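Local coordinates for putative membrane protein (Yersinia pestis CO92, PDB 5TF3) that is of unknown function, a putative membrane protein of the DUF1198 family that folds as a compact, mainly helical globule, at residues 58-63 and 92-97; 41-44 and 50-53; 25-30 and 99-104. All blocks are in the same frame, centred on the assembly; numbering follows the deposited sequence. Where two conformers were deposited one is given.

Interaction 1. Residues 58-63 and 92-97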
# COMPACT_ATOMS: atom_id res chain seq x y z
N VAL A 58 -0.35 1.07 1.26
CA VAL A 58 -1.69 1.62 1.49
C VAL A 58 -2.75 0.69 0.89
O VAL A 58 -3.73 0.33 1.55
CB VAL A 58 -1.78 3.04 0.90
CG1 VAL A 58 -3.20 3.59 1.00
CG2 VAL A 58 -0.80 3.96 1.64
N PHE A 59 -2.55 0.28 -0.36
CA PHE A 59 -3.49 -0.64 -1.00
C PHE A 59 -3.62 -1.94 -0.20
O PHE A 59 -4.73 -2.37 0.12
CB PHE A 59 -3.01 -0.93 -2.43
CG PHE A 59 -3.79 -1.99 -3.15
CD1 PHE A 59 -3.43 -3.34 -3.06
CD2 PHE A 59 -4.88 -1.65 -3.94
CE1 PHE A 59 -4.15 -4.32 -3.71
CE2 PHE A 59 -5.61 -2.62 -4.62
CZ PHE A 59 -5.24 -3.97 -4.50
N ILE A 60 -2.49 -2.58 0.12
CA ILE A 60 -2.55 -3.86 0.84
C ILE A 60 -3.25 -3.69 2.18
O ILE A 60 -4.08 -4.52 2.57
CB ILE A 60 -1.13 -4.43 1.02
CG1 ILE A 60 -0.59 -4.95 -0.32
CG2 ILE A 60 -1.14 -5.52 2.13
CD1 ILE A 60 0.88 -5.35 -0.31
N TYR A 61 -2.94 -2.61 2.90
CA TYR A 61 -3.56 -2.39 4.21
C TYR A 61 -5.07 -2.28 4.09
O TYR A 61 -5.82 -2.95 4.81
CB TYR A 61 -2.98 -1.14 4.89
CG TYR A 61 -3.70 -0.82 6.19
CD1 TYR A 61 -3.43 -1.54 7.37
CD2 TYR A 61 -4.67 0.18 6.25
CE1 TYR A 61 -4.10 -1.26 8.56
CE2 TYR A 61 -5.35 0.47 7.44
CZ TYR A 61 -5.06 -0.25 8.58
OH TYR A 61 -5.73 0.03 9.75
N HIS A 62 -5.55 -1.43 3.18
CA HIS A 62 -6.99 -1.21 3.10
C HIS A 62 -7.73 -2.37 2.43
O HIS A 62 -8.94 -2.49 2.63
CB HIS A 62 -7.28 0.12 2.41
CG HIS A 62 -6.92 1.29 3.26
ND1 HIS A 62 -7.66 1.65 4.37
CD2 HIS A 62 -5.85 2.11 3.25
CE1 HIS A 62 -7.09 2.68 4.97
NE2 HIS A 62 -5.98 2.98 4.31
N THR A 63 -7.04 -3.24 1.70
CA THR A 63 -7.74 -4.37 1.10
C THR A 63 -7.48 -5.65 1.89
O THR A 63 -8.31 -6.03 2.72
CB THR A 63 -7.36 -4.54 -0.38
OG1 THR A 63 -5.95 -4.78 -0.51
CG2 THR A 63 -7.76 -3.26 -1.19
N GLU A 92 7.28 -8.10 -4.25
CA GLU A 92 8.01 -7.25 -3.33
C GLU A 92 7.07 -6.39 -2.50
O GLU A 92 7.42 -5.97 -1.39
CB GLU A 92 9.00 -6.40 -4.10
CG GLU A 92 8.41 -5.74 -5.32
CD GLU A 92 9.05 -4.40 -5.58
OE1 GLU A 92 8.66 -3.73 -6.56
OE2 GLU A 92 9.94 -4.00 -4.79
N HIS A 93 5.86 -6.12 -3.02
CA HIS A 93 4.88 -5.33 -2.26
C HIS A 93 4.37 -6.11 -1.06
O HIS A 93 4.30 -5.58 0.06
CB HIS A 93 3.72 -4.92 -3.16
CG HIS A 93 4.14 -4.15 -4.37
ND1 HIS A 93 3.58 -4.36 -5.62
CD2 HIS A 93 5.07 -3.18 -4.53
CE1 HIS A 93 4.15 -3.55 -6.49
NE2 HIS A 93 5.06 -2.82 -5.86
N THR A 94 4.04 -7.39 -1.26
CA THR A 94 3.50 -8.18 -0.16
C THR A 94 4.59 -8.59 0.81
O THR A 94 4.34 -8.73 2.01
CB THR A 94 2.76 -9.41 -0.71
OG1 THR A 94 3.54 -10.02 -1.74
CG2 THR A 94 1.38 -9.00 -1.28
N ASP A 95 5.82 -8.78 0.33
CA ASP A 95 6.91 -9.06 1.25
C ASP A 95 7.16 -7.87 2.17
O ASP A 95 7.38 -8.04 3.38
CB ASP A 95 8.17 -9.43 0.48
CG ASP A 95 8.13 -10.86 -0.07
OD1 ASP A 95 7.36 -11.70 0.43
OD2 ASP A 95 8.89 -11.15 -1.01
N ALA A 96 7.11 -6.65 1.62
CA ALA A 96 7.22 -5.44 2.43
C ALA A 96 6.08 -5.34 3.43
O ALA A 96 6.26 -4.86 4.56
CB ALA A 96 7.23 -4.19 1.54
N ALA A 97 4.88 -5.76 3.03
CA ALA A 97 3.78 -5.82 3.97
C ALA A 97 4.09 -6.76 5.14
O ALA A 97 3.76 -6.45 6.29
CB ALA A 97 2.51 -6.28 3.25

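Interaction 2. Residues 41-44 and 50-53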
# COMPACT_ATOMS: atom_id res chain seq x y z
N ARG A 41 10.83 7.19 7.84
CA ARG A 41 12.14 7.69 7.41
C ARG A 41 12.38 7.38 5.94
O ARG A 41 12.93 8.22 5.21
CB ARG A 41 13.26 7.10 8.26
CG ARG A 41 14.62 7.66 7.84
CD ARG A 41 15.74 7.24 8.78
NE ARG A 41 15.74 5.80 8.94
CZ ARG A 41 15.55 5.17 10.10
NH1 ARG A 41 15.38 5.87 11.23
NH2 ARG A 41 15.55 3.85 10.12
N SER A 42 11.97 6.20 5.47
CA SER A 42 12.21 5.89 4.07
C SER A 42 11.28 6.68 3.15
O SER A 42 11.67 7.03 2.03
CB SER A 42 12.08 4.38 3.82
OG SER A 42 10.76 4.01 3.43
N THR A 43 10.09 7.02 3.62
CA THR A 43 9.15 7.74 2.77
C THR A 43 9.42 9.24 2.74
O THR A 43 9.17 9.90 1.72
CB THR A 43 7.71 7.48 3.23
OG1 THR A 43 7.46 6.07 3.23
CG2 THR A 43 6.73 8.15 2.30
N SER A 44 9.92 9.82 3.83
CA SER A 44 10.18 11.25 3.83
C SER A 44 11.52 11.58 3.18
O SER A 44 11.70 12.70 2.67
CB SER A 44 10.12 11.81 5.25
OG SER A 44 11.05 11.15 6.09
N GLU A 50 10.23 5.85 -4.16
CA GLU A 50 10.00 5.25 -2.85
C GLU A 50 8.61 5.57 -2.32
O GLU A 50 8.04 4.78 -1.56
CB GLU A 50 11.07 5.71 -1.87
CG GLU A 50 11.08 4.96 -0.54
CD GLU A 50 11.60 3.53 -0.67
OE1 GLU A 50 12.21 3.21 -1.71
OE2 GLU A 50 11.39 2.73 0.26
N VAL A 51 8.07 6.73 -2.69
CA VAL A 51 6.70 7.06 -2.33
C VAL A 51 5.71 6.17 -3.07
O VAL A 51 4.68 5.76 -2.52
CB VAL A 51 6.45 8.56 -2.60
CG1 VAL A 51 5.01 8.94 -2.30
CG2 VAL A 51 7.43 9.41 -1.79
N ARG A 52 6.01 5.84 -4.33
CA ARG A 52 5.11 4.98 -5.09
C ARG A 52 5.06 3.58 -4.49
O ARG A 52 3.99 2.96 -4.46
CB ARG A 52 5.54 4.94 -6.56
CG ARG A 52 5.53 6.32 -7.22
CD ARG A 52 6.11 6.31 -8.64
NE ARG A 52 5.07 6.12 -9.65
CZ ARG A 52 4.89 5.01 -10.35
NH1 ARG A 52 5.70 3.96 -10.15
NH2 ARG A 52 3.92 4.94 -11.25
N LYS A 53 6.19 3.08 -3.99
CA LYS A 53 6.17 1.81 -3.26
C LYS A 53 5.22 1.88 -2.07
O LYS A 53 4.49 0.93 -1.79
CB LYS A 53 7.58 1.46 -2.80
CG LYS A 53 8.53 1.10 -3.93
CD LYS A 53 8.80 -0.40 -3.98
CE LYS A 53 9.88 -0.77 -5.00
NZ LYS A 53 9.36 -0.94 -6.39

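Interaction 3. Residues 25-30 and 99-104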
# COMPACT_ATOMS: atom_id res chain seq x y z
N GLU A 25 -2.72 7.73 8.25
CA GLU A 25 -2.59 7.65 9.70
C GLU A 25 -3.15 6.34 10.24
O GLU A 25 -2.57 5.74 11.14
CB GLU A 25 -3.30 8.86 10.34
CG GLU A 25 -2.67 10.20 9.90
CD GLU A 25 -3.55 11.45 10.16
OE1 GLU A 25 -4.78 11.32 10.34
OE2 GLU A 25 -2.98 12.58 10.15
N SER A 26 -4.27 5.87 9.68
CA SER A 26 -4.83 4.61 10.17
C SER A 26 -3.88 3.44 9.93
O SER A 26 -3.73 2.56 10.79
CB SER A 26 -6.18 4.34 9.50
OG SER A 26 -7.13 5.28 9.95
N MSE A 27 -3.22 3.42 8.78
CA MSE A 27 -2.24 2.38 8.49
C MSE A 27 -1.03 2.46 9.43
O MSE A 27 -0.53 1.43 9.88
CB MSE A 27 -1.79 2.48 7.03
CG MSE A 27 -0.70 1.50 6.67
SE MSE A 27 -0.12 1.85 4.86
CE MSE A 27 0.74 3.57 5.23
N LEU A 28 -0.57 3.67 9.73
CA LEU A 28 0.56 3.81 10.64
C LEU A 28 0.23 3.27 12.02
O LEU A 28 1.06 2.61 12.65
CB LEU A 28 1.00 5.27 10.73
CG LEU A 28 1.46 5.89 9.41
CD1 LEU A 28 1.79 7.37 9.63
CD2 LEU A 28 2.65 5.14 8.85
N GLN A 29 -0.99 3.53 12.50
CA GLN A 29 -1.38 3.06 13.83
C GLN A 29 -1.20 1.56 13.99
O GLN A 29 -0.90 1.09 15.09
CB GLN A 29 -2.84 3.42 14.11
CG GLN A 29 -3.11 4.88 14.29
CD GLN A 29 -4.58 5.15 14.56
OE1 GLN A 29 -5.23 5.89 13.82
NE2 GLN A 29 -5.11 4.53 15.61
N GLU A 30 -1.36 0.80 12.90
CA GLU A 30 -1.25 -0.65 12.94
C GLU A 30 0.14 -1.15 12.58
O GLU A 30 0.31 -2.36 12.40
CB GLU A 30 -2.29 -1.28 12.01
CG GLU A 30 -3.70 -0.77 12.24
CD GLU A 30 -4.72 -1.90 12.29
OE1 GLU A 30 -4.37 -3.00 12.75
OE2 GLU A 30 -5.87 -1.68 11.85
N PHE A 99 6.79 -7.41 6.60
CA PHE A 99 7.59 -6.80 7.65
C PHE A 99 6.82 -5.71 8.39
O PHE A 99 6.70 -5.75 9.62
CB PHE A 99 8.87 -6.19 7.11
CG PHE A 99 9.52 -5.28 8.11
CD1 PHE A 99 10.10 -5.81 9.26
CD2 PHE A 99 9.47 -3.91 7.96
CE1 PHE A 99 10.69 -4.99 10.20
CE2 PHE A 99 10.07 -3.09 8.91
CZ PHE A 99 10.67 -3.63 10.03
N TYR A 100 6.32 -4.71 7.66
CA TYR A 100 5.82 -3.51 8.32
C TYR A 100 4.63 -3.82 9.22
O TYR A 100 4.44 -3.16 10.25
CB TYR A 100 5.44 -2.44 7.28
CG TYR A 100 6.63 -1.74 6.66
CD1 TYR A 100 7.56 -1.06 7.44
CD2 TYR A 100 6.83 -1.76 5.29
CE1 TYR A 100 8.66 -0.41 6.87
CE2 TYR A 100 7.91 -1.11 4.70
CZ TYR A 100 8.82 -0.45 5.49
OH TYR A 100 9.90 0.18 4.91
N PHE A 101 3.86 -4.86 8.88
CA PHE A 101 2.72 -5.29 9.69
C PHE A 101 3.01 -6.59 10.45
O PHE A 101 2.09 -7.35 10.76
CB PHE A 101 1.48 -5.41 8.81
CG PHE A 101 1.16 -4.15 8.05
CD1 PHE A 101 0.72 -3.02 8.73
CD2 PHE A 101 1.33 -4.08 6.68
CE1 PHE A 101 0.43 -1.84 8.04
CE2 PHE A 101 1.05 -2.92 5.98
CZ PHE A 101 0.60 -1.80 6.66
N ALA A 102 4.28 -6.83 10.79
CA ALA A 102 4.67 -8.10 11.42
C ALA A 102 3.90 -8.36 12.71
O ALA A 102 3.52 -9.50 12.99
CB ALA A 102 6.17 -8.10 11.68
N GLU A 103 3.65 -7.31 13.50
CA GLU A 103 2.95 -7.48 14.77
C GLU A 103 1.51 -7.96 14.59
O GLU A 103 0.91 -8.46 15.56
CB GLU A 103 2.96 -6.16 15.55
CG GLU A 103 4.35 -5.71 15.97
CD GLU A 103 4.31 -4.47 16.85
OE1 GLU A 103 3.26 -3.78 16.85
OE2 GLU A 103 5.32 -4.20 17.55
N LEU A 104 0.94 -7.82 13.39
CA LEU A 104 -0.40 -8.32 13.10
C LEU A 104 -0.42 -9.82 12.84
O LEU A 104 -1.51 -10.39 12.78
CB LEU A 104 -0.98 -7.60 11.88
CG LEU A 104 -1.06 -6.08 12.02
CD1 LEU A 104 -1.80 -5.47 10.83
CD2 LEU A 104 -1.76 -5.77 13.31

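Interaction 1. Residues 58-63 and 92-97
This is a buried apolar helix-helix contact near the centre of the chain, where one isoleucine of helix 48-65 meets one flank of helix 91-100. The local axes are 10.2 Å apart at closest approach and cross at -66°. I60 carries the contact from its side; H93, T94 and A97, all on one side of their helix, receive it. Its branches divide the work. Chi1 of -72° leaves CG2 anti to the backbone N, where it rests against A97 CB at 3.9 Å, while the ethyl arm runs out extended and sets CD1 beside T94 CG2, 3.8 Å away. The same CD1 presses on the backbone, 3.4 Å from H93 O, an oxygen already engaged by A97 N in the helix. Of the H93 side chain, CB meets I60; its ring swings away to stack with Y56, and ND1 bonds to A90 N. T94 turns its methyl toward I60, and its OG1 is held by A91 O, so the side chains offer I60 carbon. L89 touches both I60 and T94 and extends the apolar patch. A branched aliphatic chain set against alanine and a threonine methyl on a steeply crossed helix is ordinary core packing of a small all-alpha globular fold.

Interaction 2. Residues 41-44 and 50-53
Two flat groups meet at S42 and E50: the S42-T43 peptide, one face of which is approached by E50 CG, and the E50 carboxylate, which S42 OG approaches from slightly out of its plane. No aromatic ring belongs to either segment. The methylene CG stands 3.4 Å from S42 O, well above the plane of that peptide rather than beyond its oxygen. The side chain of E50 starts with CG anti to the backbone N (chi1 -170°) and then bends at chi2 (71°), which folds the carboxylate back alongside S42. There OE2 lies 3.5 Å from S42 OG, a weak hydrogen bond at best, since the hydroxyl proton can also reach F39 O of its own helix. One residue further on in each segment the contact is buried and without a polar bond. V51 CG2 comes up beyond the oxygen of the next peptide, 3.9 Å from T43 O, and faces T43 CG2 across 4.3 Å. T43 keeps its hydroxyl out of the interface by bonding OG1 to F39 O. Helix 2-17 covers this inner side, with I13 on T43 and with T12 and L16 on V51. The segments are the last turn of helix 33-45 and the beginning of helix 48-65, consecutive helices joined by a short link. With no strong polar bond between them, the pair is probably held by the short connection and by van der Waals contact, while the acidic E50, near the start of its helix, may be modestly favoured there by the helix dipole.

Interaction 3. Residues 25-30 and 99-104
M27, a selenomethionine, and F101 cross at about a right angle, and the aromatic ring presents its edge rather than a face. M27 runs out extended (chi1 176°), which carries CG to the rim of the ring, 3.5 Å from F101 CZ. The chain then bends at chi3, and SE remains 4.1 Å from F101 CZ. Further round the same edge F101 CD1 lies 3.8 Å from E30 O, so the ring reaches both a side chain and the backbone where helix 22-29 runs out. E30 and L104 form a second right-angled pair nearer the surface. The carboxylate of E30 lies across the fork of L104, with OE1 3.8 Å from CD2 and 4.0 Å from CD1 of that leucine. Its other oxygen, OE2, bonds to Y61 OH and pairs with K66 NZ; these two partners fix the carboxylate, while L104 meets the OE1 side and also E30 O. F101 is the first residue to leave the helix, and the short 3-10 turn that follows brings L104 round beside it. I65, M31 and L106 also touch the F101 ring. Helices 22-29 and 91-100 thus pack at their C-terminal ends through an aromatic edge and a leucine, within an all-alpha fold.

Overall arrangement
Interaction 1 is the core contact, close to the centre of the chain and made of apolar side-chain atoms with one backbone oxygen beside them and no hydrogen bond across; interactions 2 and 3 lie farther out and mix buried apolar atoms with carboxylates at their margins. Helix 48-65 serves interactions 1 and 2, and a salt bridge from K53 NZ to E92 OE1 (2.9 Å) ties them. Helix 91-100 serves interactions 1 and 3, coupled by the probable hydrogen bond between Y61 OH and E30 OE2 and by packing of M27 on V58 and Y61. Interaction 2 joins consecutive helices, whereas interaction 3 closes a long loop of chain enclosing both others.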